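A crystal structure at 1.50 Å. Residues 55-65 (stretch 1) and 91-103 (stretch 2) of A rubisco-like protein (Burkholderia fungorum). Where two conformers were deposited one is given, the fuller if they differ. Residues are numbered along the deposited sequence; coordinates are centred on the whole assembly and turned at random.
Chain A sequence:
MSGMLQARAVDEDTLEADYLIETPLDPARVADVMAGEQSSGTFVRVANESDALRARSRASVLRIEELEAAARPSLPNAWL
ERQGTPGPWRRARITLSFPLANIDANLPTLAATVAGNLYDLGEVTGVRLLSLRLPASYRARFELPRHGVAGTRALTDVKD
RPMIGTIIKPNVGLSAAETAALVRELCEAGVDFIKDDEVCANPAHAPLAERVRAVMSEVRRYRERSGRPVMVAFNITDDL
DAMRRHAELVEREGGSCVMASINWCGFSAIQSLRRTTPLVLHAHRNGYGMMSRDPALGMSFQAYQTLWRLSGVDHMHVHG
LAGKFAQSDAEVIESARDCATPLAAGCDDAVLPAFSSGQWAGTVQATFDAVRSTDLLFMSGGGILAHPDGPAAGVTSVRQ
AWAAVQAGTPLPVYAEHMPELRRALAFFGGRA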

# COMPACT_ATOMS: atom_id res chain seq x y z
N ALA A 55 3.54 -29.74 9.99
CA ALA A 55 3.01 -29.55 11.33
C ALA A 55 3.46 -28.20 11.91
O ALA A 55 2.74 -27.57 12.69
N ARG A 56 4.65 -27.76 11.51
CA ARG A 56 5.24 -26.55 12.06
C ARG A 56 4.96 -25.33 11.18
O ARG A 56 5.22 -24.20 11.59
N SER A 57 4.44 -25.57 9.98
CA SER A 57 4.40 -24.51 8.97
C SER A 57 3.10 -24.37 8.19
O SER A 57 2.93 -23.39 7.47
N ARG A 58 2.20 -25.33 8.28
CA ARG A 58 0.98 -25.26 7.48
C ARG A 58 -0.12 -24.51 8.23
O ARG A 58 -0.49 -24.88 9.35
N ALA A 59 -0.61 -23.42 7.64
CA ALA A 59 -1.75 -22.70 8.20
C ALA A 59 -3.00 -23.56 8.09
O ALA A 59 -3.08 -24.45 7.24
N SER A 60 -3.99 -23.31 8.94
CA SER A 60 -5.21 -24.10 8.90
C SER A 60 -6.46 -23.24 8.94
O SER A 60 -6.43 -22.09 9.38
N VAL A 61 -7.56 -23.82 8.48
CA VAL A 61 -8.85 -23.15 8.50
C VAL A 61 -9.56 -23.52 9.79
O VAL A 61 -9.85 -24.70 10.03
N LEU A 62 -9.83 -22.53 10.64
CA LEU A 62 -10.43 -22.79 11.95
C LEU A 62 -11.94 -22.64 11.91
O LEU A 62 -12.64 -23.27 12.70
N ARG A 63 -12.44 -21.79 11.02
CA ARG A 63 -13.87 -21.50 10.97
C ARG A 63 -14.31 -21.21 9.56
O ARG A 63 -13.62 -20.51 8.81
N ILE A 64 -15.48 -21.73 9.19
CA ILE A 64 -16.13 -21.35 7.95
C ILE A 64 -17.60 -21.14 8.26
O ILE A 64 -18.21 -21.96 8.95
N GLU A 65 -18.16 -20.04 7.78
CA GLU A 65 -19.60 -19.82 7.91
C GLU A 65 -20.12 -19.31 6.58
O GLU A 65 -19.75 -18.22 6.16
N ARG A 91 -20.69 -16.85 -0.67
CA ARG A 91 -19.95 -16.00 0.25
C ARG A 91 -19.76 -16.70 1.58
O ARG A 91 -20.64 -17.44 2.03
N ALA A 92 -18.61 -16.49 2.20
CA ALA A 92 -18.36 -17.07 3.51
C ALA A 92 -17.41 -16.22 4.33
O ALA A 92 -16.51 -15.57 3.79
N ARG A 93 -17.62 -16.23 5.65
CA ARG A 93 -16.65 -15.68 6.58
C ARG A 93 -15.77 -16.83 7.03
O ARG A 93 -16.27 -17.90 7.39
N ILE A 94 -14.45 -16.64 6.98
CA ILE A 94 -13.54 -17.71 7.37
C ILE A 94 -12.50 -17.19 8.35
O ILE A 94 -12.23 -15.99 8.40
N THR A 95 -11.94 -18.10 9.13
CA THR A 95 -10.83 -17.76 10.00
C THR A 95 -9.67 -18.67 9.68
O THR A 95 -9.84 -19.90 9.64
N LEU A 96 -8.50 -18.08 9.42
CA LEU A 96 -7.27 -18.85 9.24
C LEU A 96 -6.38 -18.72 10.47
O LEU A 96 -6.33 -17.68 11.11
N SER A 97 -5.67 -19.80 10.78
CA SER A 97 -4.68 -19.81 11.85
C SER A 97 -3.29 -19.97 11.24
O SER A 97 -3.05 -20.92 10.50
N PHE A 98 -2.39 -19.03 11.54
CA PHE A 98 -1.04 -19.03 10.98
C PHE A 98 -0.00 -19.29 12.06
O PHE A 98 -0.04 -18.65 13.11
N PRO A 99 0.95 -20.21 11.80
CA PRO A 99 2.03 -20.41 12.76
C PRO A 99 3.01 -19.24 12.77
O PRO A 99 3.55 -18.87 11.73
N LEU A 100 3.25 -18.67 13.95
CA LEU A 100 4.13 -17.51 14.07
C LEU A 100 5.55 -17.80 13.61
O LEU A 100 6.25 -16.92 13.12
N ALA A 101 5.98 -19.05 13.77
CA ALA A 101 7.33 -19.42 13.36
C ALA A 101 7.57 -19.19 11.86
O ALA A 101 8.71 -19.03 11.43
N ASN A 102 6.51 -19.17 11.06
CA ASN A 102 6.64 -18.88 9.63
C ASN A 102 7.08 -17.45 9.38
O ASN A 102 7.68 -17.15 8.34
N ILE A 103 6.76 -16.55 10.32
CA ILE A 103 6.88 -15.11 10.07
C ILE A 103 7.95 -14.47 10.95
O ILE A 103 8.69 -13.59 10.51

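Strands 60-65 and 91-99 run antiparallel as neighbours in a sheet, so most of their side chains meet side by side on its two faces rather than interlocking between the backbones. One face carries Val-61 and Ile-64 beside Leu-96 and Ile-94. Val-61 is in the t rotamer, and its CG2 lies 3.7 Å from CD2 of Leu-96. Leu-96 (m, t) directs its CB to this face, but its end swings nearer to the partner strand, which brings about that contact. Further along, Ile-64 (m, t) and Ile-94 (p, t) form a looser pair, with CG1 of Ile-64 4.2 Å from CG2 of Ile-94; the CB of Ala-92 points toward stretch 1 and lies 4.3 Å from CG2 of Ile-64.

The register slips by one residue between Val-61 and Arg-63, a beta bulge that leaves Leu-62 as the extra residue. Its backbone is turned to a psi of -29°, yet its N still donates to Thr-95 O at 2.8 Å. The CB of Leu-62 points toward stretch 2, and the m, t rotamer carries CD1 to 3.6 Å from Ser-97 CB.

Beyond the bulge, Arg-63 and Thr-95 form a hydrogen-bonded pair, with Thr-95 N donating to Arg-63 O at 3.0 Å, and their side chains share the other face with Ser-60, Ser-97, Glu-65 and Arg-93. Arg-63 begins m, t and then bends at chi3 (-87°, m), which folds its guanidinium back over the neighbouring strand. One face of that group covers CG2 of Thr-95, while NE stands 3.2 Å from Thr-95 OG1, the threonine being in the m rotamer. Glu-65 (t, t) and Arg-93 (t, t, t) are both extended; the end of Arg-93 leads away from stretch 1, and the pair is joined through the backbone, Glu-65 N to Arg-93 O at 2.9 Å and Arg-93 N to Glu-65 O at 3.0 Å.

Ser-60 (p) and Ser-97 (t) meet with OG of Ser-60 3.8 Å from CB of Ser-97. Just before the strand, the small side chain of Ala-59 points toward stretch 2 and packs obliquely against the Phe-98 ring, its CB 3.7 Å from CD2 of Phe-98, with Pro-99 CD 4.4 Å from the same methyl carbon.

The polar anchor at this end is Asn-102. Its m rotamer, with chi2 near 5°, presents ND2 to the carbonyl of Ser-57, giving a nearly linear hydrogen bond of 2.8 Å from ND2 to Ser-57 O. Its OD1 lies 3.5 Å from Ser-57 CB, while Ser-57 OG is satisfied elsewhere in the structure.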

# COMPACT_ATOMS: atom_id res chain seq x y z
CB ALA A 55 3.45 -30.69 12.24
CB ARG A 56 6.75 -26.72 12.20
CG ARG A 56 7.48 -26.82 10.86
CD ARG A 56 8.95 -27.16 11.03
NE ARG A 56 9.61 -27.37 9.74
CZ ARG A 56 10.72 -28.08 9.58
NH1 ARG A 56 11.31 -28.65 10.63
NH2 ARG A 56 11.25 -28.23 8.37
CB SER A 57 5.55 -24.70 7.98
OG SER A 57 5.35 -25.87 7.20
CB ARG A 58 0.53 -26.67 7.06
CG ARG A 58 -0.78 -26.73 6.26
CD ARG A 58 -0.70 -25.91 4.99
NE ARG A 58 -1.51 -26.47 3.90
CZ ARG A 58 -2.83 -26.37 3.79
NH1 ARG A 58 -3.53 -25.71 4.71
NH2 ARG A 58 -3.45 -26.92 2.76
CB ALA A 59 -1.96 -21.37 7.47
CB SER A 60 -5.24 -25.11 10.04
OG SER A 60 -5.16 -24.45 11.29
CB VAL A 61 -9.70 -23.57 7.30
CG1 VAL A 61 -11.04 -22.85 7.32
CG2 VAL A 61 -8.96 -23.29 5.99
CB LEU A 62 -9.87 -21.83 13.01
CG LEU A 62 -8.40 -21.97 13.41
CD1 LEU A 62 -8.09 -21.02 14.56
CD2 LEU A 62 -8.06 -23.41 13.77
CB ARG A 63 -14.22 -20.29 11.85
CG ARG A 63 -14.03 -20.53 13.34
CD ARG A 63 -14.64 -19.40 14.19
NE ARG A 63 -13.70 -18.30 14.40
CZ ARG A 63 -12.69 -18.33 15.26
NH1 ARG A 63 -12.46 -19.42 15.98
NH2 ARG A 63 -11.89 -17.27 15.39
CB ILE A 64 -16.00 -22.43 6.87
CG1 ILE A 64 -14.53 -22.71 6.55
CG2 ILE A 64 -16.75 -22.00 5.60
CD1 ILE A 64 -14.31 -23.99 5.77
CB GLU A 65 -19.92 -18.81 9.01
CG GLU A 65 -21.43 -18.57 9.16
CD GLU A 65 -21.77 -17.47 10.15
OE1 GLU A 65 -20.84 -16.77 10.63
OE2 GLU A 65 -22.96 -17.29 10.45
CB ARG A 91 -20.67 -14.67 0.44
CG ARG A 91 -20.62 -13.79 -0.81
CD ARG A 91 -21.58 -12.62 -0.73
NE ARG A 91 -21.25 -11.69 0.34
CZ ARG A 91 -21.95 -11.56 1.47
NH1 ARG A 91 -23.02 -12.31 1.68
NH2 ARG A 91 -21.57 -10.69 2.39
CB ALA A 92 -17.81 -18.48 3.37
CB ARG A 93 -17.32 -15.05 7.81
CG ARG A 93 -16.33 -14.31 8.71
CD ARG A 93 -16.96 -13.70 9.95
NE ARG A 93 -15.95 -13.09 10.81
CZ ARG A 93 -15.81 -11.78 11.00
NH1 ARG A 93 -16.64 -10.93 10.41
NH2 ARG A 93 -14.85 -11.32 11.79
CB ILE A 94 -12.84 -18.33 6.15
CG1 ILE A 94 -11.86 -17.34 5.52
CG2 ILE A 94 -13.88 -18.82 5.13
CD1 ILE A 94 -11.01 -17.94 4.44
CB THR A 95 -11.18 -17.93 11.49
OG1 THR A 95 -12.22 -17.01 11.85
CG2 THR A 95 -9.96 -17.66 12.36
CB LEU A 96 -6.50 -18.39 8.00
CG LEU A 96 -7.24 -18.47 6.67
CD1 LEU A 96 -6.28 -18.12 5.53
CD2 LEU A 96 -7.83 -19.85 6.48
CB SER A 97 -4.95 -20.96 12.82
OG SER A 97 -4.00 -21.00 13.87
CB PHE A 98 -0.73 -17.66 10.37
CG PHE A 98 -1.39 -17.41 9.04
CD1 PHE A 98 -2.59 -16.73 8.95
CD2 PHE A 98 -0.78 -17.85 7.87
CE1 PHE A 98 -3.19 -16.50 7.72
CE2 PHE A 98 -1.38 -17.62 6.63
CZ PHE A 98 -2.57 -16.96 6.56
CB PRO A 99 2.74 -21.68 12.24
CG PRO A 99 1.83 -22.27 11.23
CD PRO A 99 1.02 -21.14 10.67
CB LEU A 100 4.14 -17.00 15.51
CG LEU A 100 2.79 -16.53 16.02
CD1 LEU A 100 2.90 -16.00 17.46
CD2 LEU A 100 2.20 -15.46 15.10
CB ALA A 101 7.61 -20.88 13.73
CB ASN A 102 5.31 -19.10 8.90
CG ASN A 102 4.96 -20.56 8.73
OD1 ASN A 102 5.64 -21.44 9.23
ND2 ASN A 102 3.87 -20.82 8.00
CB ILE A 103 5.53 -14.40 10.35
CG1 ILE A 103 4.36 -15.19 9.74
CG2 ILE A 103 5.56 -12.96 9.85
CD1 ILE A 103 2.99 -14.65 10.12